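DnaJ homolog subfamily C member 27-A (Xenopus laevis, PDB 6JMG) binds GTP and magnesium through a Rab-type small GTPase domain joined to a DnaJ domain, and possibly helps regulate the MEK/ERK pathway. Local coordinates at residues 29-34 against 39-44; 128-133 against 172-177. All blocks are in the same frame, centred on the assembly; numbering follows the deposited sequence.

In the fold
Both contacts belong to the Ras-family GTPase domain. After strand 15-22, the chain passes through the P-loop into helix 29-38. Interaction 1 closes the tight return at the end of this helix, bringing residues 39-44 back alongside its first turns and along the ribose of GTP before the chain goes on to strand 51-60. Interaction 2 opens only later, at strand 128-134, and closes when helix 171-187 comes back over that strand, with helix 146-154 and strand 159-163 lying between them along the chain. The two loops therefore follow in series, neither nested nor crossed. They touch chiefly through I32 of helix 29-38, whose side chain packs on M174 and C132, while K39 lies against N172.

Interaction 1. Residues 29-34 against 39-44; sequences KSCIIK and KRFVPK. With MG (magnesium ion), chain D; GTP (guanosine-5'-triphosphate), chain C.
C31 and F41 meet at the nucleotide site of a Ras-type GTPase, where the P-loop runs into helix 29-38 and the chain turns back past GTP. The apolar part is a sulfur-aromatic contact: C31 SG lies obliquely to the F41 ring, 4.0 Å from F41 CE1. With CG anti to the backbone N (chi1 171°), that ring reaches back to C31 and the ribose. Backbone bonding is sparse. R40 N gives a weak bond to K34 O at 3.4 Å, and a water donates to both C31 O and R40 O, bridging helix and loop. Farther out, K34 CE packs against R40 NH2, although K34 NZ and R40 NH2 are like charges 4.2 Å apart; a salt bridge to E38 probably eases this for R40.

Both segments grip GTP. The amides of K29, S30 and C31 bind phosphate oxygens, and K29 NZ bridges O1B and O2G of GTP and also bonds to G23 O. S30 OG binds magnesium, whose shell includes T48, two phosphate oxygens and two waters. From the other segment, P43 O accepts a hydrogen bond from the ribose O3' of GTP at 2.6 Å.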
# COMPACT_ATOMS: atom_id res chain seq x y z
N LYS A 29 -17.95 -4.22 4.39
CA LYS A 29 -17.32 -4.05 3.09
C LYS A 29 -18.35 -4.06 1.97
O LYS A 29 -18.40 -3.14 1.14
CB LYS A 29 -16.30 -5.17 2.85
CG LYS A 29 -15.17 -5.20 3.87
CD LYS A 29 -14.14 -6.28 3.56
CE LYS A 29 -14.69 -7.69 3.82
NZ LYS A 29 -15.24 -7.87 5.18
N SER A 30 -19.21 -5.06 1.96
CA SER A 30 -20.25 -5.11 0.94
C SER A 30 -21.15 -3.89 1.00
O SER A 30 -21.50 -3.33 -0.05
CB SER A 30 -21.03 -6.41 1.06
OG SER A 30 -20.12 -7.47 1.08
N CYS A 31 -21.51 -3.43 2.22
CA CYS A 31 -22.51 -2.37 2.29
C CYS A 31 -21.93 -1.00 1.97
O CYS A 31 -22.63 -0.16 1.40
CB CYS A 31 -23.18 -2.27 3.67
SG CYS A 31 -24.15 -3.64 4.31
N ILE A 32 -20.64 -0.78 2.22
CA ILE A 32 -20.00 0.42 1.70
C ILE A 32 -20.08 0.44 0.18
O ILE A 32 -20.47 1.45 -0.43
CB ILE A 32 -18.54 0.52 2.18
CG1 ILE A 32 -18.49 0.89 3.67
CG2 ILE A 32 -17.81 1.56 1.37
CD1 ILE A 32 -17.10 0.78 4.24
N ILE A 33 -19.79 -0.69 -0.47
CA ILE A 33 -19.78 -0.71 -1.93
C ILE A 33 -21.19 -0.53 -2.47
O ILE A 33 -21.45 0.32 -3.33
CB ILE A 33 -19.14 -2.01 -2.43
CG1 ILE A 33 -17.64 -2.03 -2.09
CG2 ILE A 33 -19.39 -2.19 -3.93
CD1 ILE A 33 -17.04 -3.42 -2.07
N LYS A 34 -22.15 -1.25 -1.89
CA LYS A 34 -23.49 -1.17 -2.45
C LYS A 34 -24.17 0.16 -2.12
O LYS A 34 -25.02 0.60 -2.89
CB LYS A 34 -24.33 -2.33 -1.92
CG LYS A 34 -23.98 -3.66 -2.52
CD LYS A 34 -24.80 -4.78 -1.93
CE LYS A 34 -24.79 -5.98 -2.86
NZ LYS A 34 -24.81 -7.27 -2.12
N LYS A 39 -26.77 2.60 -4.60
CA LYS A 39 -27.62 3.49 -3.83
C LYS A 39 -28.66 2.73 -3.01
O LYS A 39 -29.87 2.98 -3.08
CB LYS A 39 -28.30 4.51 -4.76
CG LYS A 39 -27.35 5.23 -5.74
CD LYS A 39 -26.76 6.52 -5.12
CE LYS A 39 -25.21 6.61 -5.23
NZ LYS A 39 -24.54 7.54 -4.22
N ARG A 40 -28.16 1.82 -2.16
CA ARG A 40 -29.06 1.02 -1.35
C ARG A 40 -28.35 0.55 -0.09
O ARG A 40 -27.12 0.51 -0.02
CB ARG A 40 -29.63 -0.15 -2.14
CG ARG A 40 -28.62 -1.03 -2.81
CD ARG A 40 -29.34 -2.21 -3.42
NE ARG A 40 -28.44 -3.21 -3.95
CZ ARG A 40 -28.68 -4.51 -3.93
NH1 ARG A 40 -29.79 -4.99 -3.40
NH2 ARG A 40 -27.78 -5.33 -4.46
N PHE A 41 -29.15 0.22 0.94
CA PHE A 41 -28.61 -0.27 2.20
C PHE A 41 -29.68 -1.04 2.97
O PHE A 41 -30.78 -0.52 3.20
CB PHE A 41 -28.09 0.87 3.08
CG PHE A 41 -27.73 0.42 4.47
CD1 PHE A 41 -26.48 -0.16 4.73
CD2 PHE A 41 -28.66 0.50 5.51
CE1 PHE A 41 -26.17 -0.61 5.99
CE2 PHE A 41 -28.35 0.05 6.78
CZ PHE A 41 -27.11 -0.49 7.02
N VAL A 42 -29.34 -2.24 3.43
CA VAL A 42 -30.24 -3.02 4.27
C VAL A 42 -29.51 -3.43 5.55
O VAL A 42 -28.30 -3.68 5.52
CB VAL A 42 -30.82 -4.25 3.54
CG1 VAL A 42 -31.66 -3.80 2.35
CG2 VAL A 42 -29.74 -5.28 3.17
N PRO A 43 -30.19 -3.46 6.70
CA PRO A 43 -29.52 -3.88 7.94
C PRO A 43 -29.26 -5.39 8.00
O PRO A 43 -28.44 -5.82 8.81
CB PRO A 43 -30.51 -3.45 9.02
CG PRO A 43 -31.84 -3.45 8.33
CD PRO A 43 -31.55 -2.94 6.96
N LYS A 44 -29.94 -6.19 7.18
CA LYS A 44 -29.82 -7.64 7.26
C LYS A 44 -28.48 -8.09 6.68
O LYS A 44 -28.14 -7.73 5.55
CB LYS A 44 -30.99 -8.26 6.51
CG LYS A 44 -31.04 -9.76 6.49
CD LYS A 44 -32.29 -10.19 5.71
CE LYS A 44 -32.55 -11.70 5.88
NZ LYS A 44 -32.26 -12.15 7.29
MG MG D . -19.32 -8.74 2.36
PG GTP C . -18.43 -10.17 5.09
O1G GTP C . -18.80 -10.12 3.62
O2G GTP C . -16.94 -10.12 5.30
O3G GTP C . -18.99 -11.44 5.70
O3B GTP C . -18.98 -8.88 5.90
PB GTP C . -19.01 -7.39 5.29
O1B GTP C . -17.74 -6.65 5.59
O2B GTP C . -19.28 -7.32 3.81
O3A GTP C . -20.18 -6.69 6.16
PA GTP C . -21.58 -6.24 5.52
O1A GTP C . -21.42 -5.16 4.47
O2A GTP C . -22.32 -7.41 4.94
O5' GTP C . -22.29 -5.72 6.85
C5' GTP C . -22.37 -6.56 7.97
C4' GTP C . -23.56 -6.10 8.80
O4' GTP C . -23.27 -4.82 9.30
C3' GTP C . -24.85 -5.95 8.03
O3' GTP C . -25.84 -6.31 8.94
C2' GTP C . -25.01 -4.47 7.76
O2' GTP C . -26.34 -4.00 7.81
C1' GTP C . -24.27 -3.89 8.92
N9 GTP C . -23.64 -2.62 8.57
C8 GTP C . -22.76 -2.38 7.54
N7 GTP C . -22.37 -1.08 7.60
C5 GTP C . -22.98 -0.50 8.66
C6 GTP C . -22.93 0.79 9.17
O6 GTP C . -22.25 1.66 8.63
N1 GTP C . -23.66 1.10 10.30
C2 GTP C . -24.43 0.15 10.92
N2 GTP C . -25.12 0.49 12.00
N3 GTP C . -24.48 -1.14 10.41
C4 GTP C . -23.77 -1.45 9.29
O HOH W 1 -25.42 -1.05 1.48
O HOH W 2 -17.36 -8.36 1.67
O HOH W 3 -21.37 -9.03 2.95

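Interaction 2. Residues 128-133 against 172-177; sequences VFAVCA and NEMFQA
M174 reaches from helix 171-187 to A130 and C132 on strand 128-134, making a small, buried and wholly apolar contact in the core of the P-loop GTPase (G) domain. Its thioether meets each of the two strand residues differently. The sulfur, M174 SD, lies 3.9 Å from A130 CB, while the terminal methyl, M174 CE, comes within 3.6 Å of C132 SG. Nearer the helix, M174 CG also touches C132 SG, at 3.7 Å, so the cysteine sulfur is met by carbons at both ends of the thioether.

The torsions account for this shape. M174 CG stands anti to the backbone N (chi1 178°), which carries the chain out toward the strand; bends at chi2 (-83°) and chi3 (-75°) then turn the methyl aside, toward F175 and helix 29-38. That methyl also sits over one face of the F175 ring, 3.4 Å above its plane and offset toward the rim. F175 in turn stacks on Y36 of helix 29-38. From that same helix, I32 packs against both M174 and C132.

On the strand, A130 and C132 point toward the helix and V131 points away from it, to pack on Y96 and F158. Backbone hydrogen bonds of A130 with V92 and L94 hold this strand to strand 91-97, and one between F129 and L159 joins it to strand 159-163. Helix 171-187 thus lies against the central sheet beside helix 29-38, with M174 also touching F161 of strand 159-163 and F178, one turn on, packing on A130.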
# COMPACT_ATOMS: atom_id res chain seq x y z
N VAL A 128 -3.49 2.42 -4.24
CA VAL A 128 -4.25 3.36 -3.43
C VAL A 128 -5.09 2.60 -2.42
O VAL A 128 -5.88 1.71 -2.78
CB VAL A 128 -5.13 4.24 -4.32
CG1 VAL A 128 -6.07 5.07 -3.46
CG2 VAL A 128 -4.26 5.10 -5.23
N PHE A 129 -4.97 2.98 -1.15
CA PHE A 129 -5.74 2.41 -0.06
C PHE A 129 -6.67 3.48 0.50
O PHE A 129 -6.22 4.58 0.85
CB PHE A 129 -4.83 1.93 1.08
CG PHE A 129 -4.18 0.60 0.83
CD1 PHE A 129 -3.07 0.50 0.01
CD2 PHE A 129 -4.65 -0.54 1.47
CE1 PHE A 129 -2.46 -0.71 -0.20
CE2 PHE A 129 -4.04 -1.77 1.26
CZ PHE A 129 -2.94 -1.85 0.42
N ALA A 130 -7.94 3.14 0.65
CA ALA A 130 -8.86 3.94 1.44
C ALA A 130 -9.19 3.11 2.67
O ALA A 130 -9.80 2.04 2.57
CB ALA A 130 -10.10 4.32 0.64
N VAL A 131 -8.75 3.59 3.82
CA VAL A 131 -9.12 3.00 5.10
C VAL A 131 -10.46 3.59 5.53
O VAL A 131 -10.61 4.81 5.62
CB VAL A 131 -8.04 3.24 6.17
CG1 VAL A 131 -8.45 2.58 7.47
CG2 VAL A 131 -6.70 2.69 5.72
N CYS A 132 -11.42 2.72 5.77
CA CYS A 132 -12.74 3.16 6.20
C CYS A 132 -12.99 2.71 7.63
O CYS A 132 -13.07 1.50 7.91
CB CYS A 132 -13.83 2.63 5.26
SG CYS A 132 -13.59 3.17 3.55
N ALA A 133 -13.05 3.69 8.53
CA ALA A 133 -13.46 3.48 9.91
C ALA A 133 -14.97 3.56 9.88
O ALA A 133 -15.55 4.65 9.89
CB ALA A 133 -12.83 4.54 10.82
N ASN A 172 -19.56 9.18 -0.02
CA ASN A 172 -19.28 9.86 -1.28
C ASN A 172 -17.92 10.54 -1.26
O ASN A 172 -17.23 10.58 -2.29
CB ASN A 172 -20.40 10.85 -1.58
CG ASN A 172 -21.73 10.16 -1.79
OD1 ASN A 172 -22.32 9.63 -0.85
ND2 ASN A 172 -22.18 10.12 -3.03
N GLU A 173 -17.52 11.06 -0.10
CA GLU A 173 -16.24 11.74 -0.01
C GLU A 173 -15.10 10.75 -0.13
O GLU A 173 -14.13 10.99 -0.86
CB GLU A 173 -16.16 12.52 1.31
CG GLU A 173 -17.24 13.61 1.46
CD GLU A 173 -18.63 13.10 1.86
OE1 GLU A 173 -18.82 11.88 2.04
OE2 GLU A 173 -19.55 13.92 1.98
N MET A 174 -15.24 9.59 0.53
CA MET A 174 -14.23 8.52 0.43
C MET A 174 -14.07 8.07 -1.02
O MET A 174 -12.96 8.07 -1.56
CB MET A 174 -14.63 7.34 1.32
CG MET A 174 -13.67 6.13 1.27
SD MET A 174 -13.89 4.96 -0.08
CE MET A 174 -15.34 4.13 0.52
N PHE A 175 -15.18 7.74 -1.68
CA PHE A 175 -15.08 7.26 -3.05
C PHE A 175 -14.55 8.34 -3.99
O PHE A 175 -13.81 8.02 -4.94
CB PHE A 175 -16.44 6.74 -3.52
CG PHE A 175 -16.62 5.29 -3.23
CD1 PHE A 175 -15.84 4.34 -3.88
CD2 PHE A 175 -17.50 4.87 -2.26
CE1 PHE A 175 -15.98 3.00 -3.60
CE2 PHE A 175 -17.64 3.53 -1.96
CZ PHE A 175 -16.88 2.58 -2.63
N GLN A 176 -14.86 9.60 -3.73
CA GLN A 176 -14.33 10.64 -4.60
C GLN A 176 -12.83 10.79 -4.40
O GLN A 176 -12.07 10.90 -5.37
CB GLN A 176 -15.05 11.97 -4.36
CG GLN A 176 -14.62 13.11 -5.27
CD GLN A 176 -15.29 13.07 -6.64
OE1 GLN A 176 -14.63 13.13 -7.67
NE2 GLN A 176 -16.62 12.97 -6.65
N ALA A 177 -12.36 10.72 -3.16
CA ALA A 177 -10.93 10.80 -2.93
C ALA A 177 -10.23 9.55 -3.45
O ALA A 177 -9.13 9.63 -4.00
CB ALA A 177 -10.66 10.98 -1.44